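Local coordinates for carboxylesterase SOBER1 (PDB 6AVW), which hydrolyses carboxylic esters with short acyl chains as well as phosphatidylcholine, and restrains the plant hypersensitive response set off by the bacterial effector AvrBsT, at residues S71-S76 / S132-F137. The protein carries 1 engineered substitution. Sequence-based numbering, arbitrary orientation.
Sequences SPIDES and SGWVPF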
loop_
_atom_site.group_PDB
_atom_site.type_symbol
_atom_site.label_atom_id
_atom_site.label_comp_id
_atom_site.label_asym_id
_atom_site.label_seq_id
_atom_site.Cartn_x
_atom_site.Cartn_y
_atom_site.Cartn_z
ATOM N N SER A 71 -0.369 8.356 -16.637
ATOM C CA SER A 71 0.718 9.178 -16.128
ATOM C C SER A 71 1.994 8.343 -16.036
ATOM O O SER A 71 1.941 7.166 -15.666
ATOM C CB SER A 71 0.369 9.758 -14.755
ATOM O OG SER A 71 -0.596 10.793 -14.857
ATOM N N PRO A 72 3.148 8.915 -16.370
ATOM C CA PRO A 72 4.384 8.127 -16.387
ATOM C C PRO A 72 4.779 7.655 -14.995
ATOM O O PRO A 72 4.418 8.242 -13.972
ATOM C CB PRO A 72 5.418 9.104 -16.956
ATOM C CG PRO A 72 4.873 10.456 -16.621
ATOM C CD PRO A 72 3.381 10.323 -16.732
ATOM N N ILE A 73 5.539 6.558 -14.975
ATOM C CA ILE A 73 6.006 5.942 -13.740
ATOM C C ILE A 73 7.467 5.545 -13.913
ATOM O O ILE A 73 7.962 5.376 -15.029
ATOM C CB ILE A 73 5.154 4.714 -13.341
ATOM C CG1 ILE A 73 4.993 3.750 -14.522
ATOM C CG2 ILE A 73 3.795 5.150 -12.803
ATOM C CD1 ILE A 73 5.975 2.590 -14.521
ATOM N N ASP A 74 8.158 5.402 -12.784
ATOM C CA ASP A 74 9.550 4.956 -12.751
ATOM C C ASP A 74 9.559 3.562 -12.131
ATOM O O ASP A 74 9.572 3.419 -10.905
ATOM C CB ASP A 74 10.421 5.929 -11.962
ATOM C CG ASP A 74 11.910 5.687 -12.169
ATOM O OD1 ASP A 74 12.299 4.547 -12.501
ATOM O OD2 ASP A 74 12.696 6.646 -12.000
ATOM N N GLU A 75 9.565 2.536 -12.987
ATOM C CA GLU A 75 9.389 1.169 -12.507
ATOM C C GLU A 75 10.595 0.694 -11.703
ATOM O O GLU A 75 10.433 0.049 -10.661
ATOM C CB GLU A 75 9.122 0.236 -13.689
ATOM C CG GLU A 75 8.606 -1.139 -13.297
ATOM C CD GLU A 75 7.960 -1.880 -14.459
ATOM O OE1 GLU A 75 8.374 -3.026 -14.735
ATOM O OE2 GLU A 75 7.039 -1.320 -15.096
ATOM N N SER A 76 11.808 1.008 -12.163
ATOM C CA SER A 76 13.002 0.560 -11.453
ATOM C C SER A 76 13.095 1.193 -10.069
ATOM O O SER A 76 13.551 0.553 -9.114
ATOM C CB SER A 76 14.252 0.882 -12.270
ATOM O OG SER A 76 14.312 2.263 -12.573
ATOM N N SER A 132 -5.842 5.264 -1.542
ATOM C CA SER A 132 -5.616 6.324 -2.527
ATOM C C SER A 132 -4.288 6.142 -3.259
ATOM O O SER A 132 -3.543 7.098 -3.481
ATOM C CB SER A 132 -5.687 7.704 -1.870
ATOM O OG SER A 132 -6.869 7.834 -1.098
ATOM N N GLY A 133 -3.988 4.906 -3.646
ATOM C CA GLY A 133 -2.758 4.598 -4.340
ATOM C C GLY A 133 -2.931 4.616 -5.847
ATOM O O GLY A 133 -3.926 5.101 -6.390
ATOM N N TRP A 134 -1.928 4.068 -6.527
ATOM C CA TRP A 134 -1.980 3.891 -7.969
ATOM C C TRP A 134 -1.132 2.679 -8.327
ATOM O O TRP A 134 -0.390 2.151 -7.496
ATOM C CB TRP A 134 -1.517 5.153 -8.713
ATOM C CG TRP A 134 -0.082 5.558 -8.475
ATOM C CD1 TRP A 134 1.009 5.180 -9.205
ATOM C CD2 TRP A 134 0.406 6.443 -7.456
ATOM N NE1 TRP A 134 2.147 5.766 -8.697
ATOM C CE2 TRP A 134 1.804 6.545 -7.624
ATOM C CE3 TRP A 134 -0.200 7.152 -6.413
ATOM C CZ2 TRP A 134 2.604 7.327 -6.788
ATOM C CZ3 TRP A 134 0.597 7.933 -5.584
ATOM C CH2 TRP A 134 1.983 8.013 -5.779
ATOM N N VAL A 135 -1.266 2.224 -9.569
ATOM C CA VAL A 135 -0.468 1.100 -10.055
ATOM C C VAL A 135 0.899 1.628 -10.470
ATOM O O VAL A 135 1.009 2.320 -11.492
ATOM C CB VAL A 135 -1.166 0.375 -11.215
ATOM C CG1 VAL A 135 -0.253 -0.693 -11.797
ATOM C CG2 VAL A 135 -2.470 -0.243 -10.738
ATOM N N PRO A 136 1.961 1.333 -9.721
ATOM C CA PRO A 136 3.268 1.957 -9.973
ATOM C C PRO A 136 4.136 1.260 -11.012
ATOM O O PRO A 136 5.324 1.583 -11.102
ATOM C CB PRO A 136 3.929 1.878 -8.591
ATOM C CG PRO A 136 3.416 0.590 -8.031
ATOM C CD PRO A 136 1.998 0.437 -8.549
ATOM N N PHE A 137 3.594 0.322 -11.783
ATOM C CA PHE A 137 4.348 -0.306 -12.857
ATOM C C PHE A 137 3.392 -0.707 -13.972
ATOM O O PHE A 137 2.170 -0.595 -13.845
ATOM C CB PHE A 137 5.159 -1.515 -12.361
ATOM C CG PHE A 137 4.478 -2.334 -11.293
ATOM C CD1 PHE A 137 3.131 -2.660 -11.379
ATOM C CD2 PHE A 137 5.205 -2.809 -10.215
ATOM C CE1 PHE A 137 2.520 -3.422 -10.396
ATOM C CE2 PHE A 137 4.601 -3.574 -9.233
ATOM C CZ PHE A 137 3.257 -3.879 -9.323
HETATM O O HOH W 1 6.806 4.087 -10.757
#
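The aliphatic side chain of Ile-73 packs against the backbone carbonyls of 135-137. Its CD1 rests 3.6 Å from Pro-136 O and 3.7 Å from Phe-137 CA, while the other branch, CG2, reaches toward the Val-135 carbonyl and comes obliquely to the indole of Trp-134, 4.5 Å from NE1. CG1 sits between the backbone N and the carbonyl carbon (chi1 50°), which sends the two branches apart along the loop, the longer toward Phe-137 and the shorter toward Trp-134.

Glu-75 meets the same loop through its chain and acid end. Its CG is anti to the backbone N (chi1 -166°), and the extended chain crosses Phe-137 at about a right angle, meeting its CB rather than its ring, with OE2 3.3 Å from that CB. The same OE2 accepts a hydrogen bond from Thr-138 N, just beyond the loop segment, which fixes the acid beside the Phe-137 backbone.

In the alpha/beta hydrolase fold, loops at the C-terminal ends of the parallel strands build the catalytic site. Here 132-137 follows strand 127-131; Trp-134 stacks on Phe-67, and its side chain comes within about 4 Å of that of Ser-108, the nucleophile of the charge relay by similarity. Ile-73 also touches Phe-67, placing this contact at the edge of the active-site surroundings. Pro-136 and Phe-137 meanwhile pack on Ala-116 of helix 109-119.

Polar bridging falls to one water, which donates to Pro-136 O at 2.9 Å and makes two weak bonds to Asp-74, accepting from its N and donating to its O. Asp-74 is itself the N-cap of helix 75-93, its OD1 taking a weak capping bond from Ser-77 N. Separately, Ser-76 OG donates to that OD1 at 3.0 Å, nearly along the C-O axis.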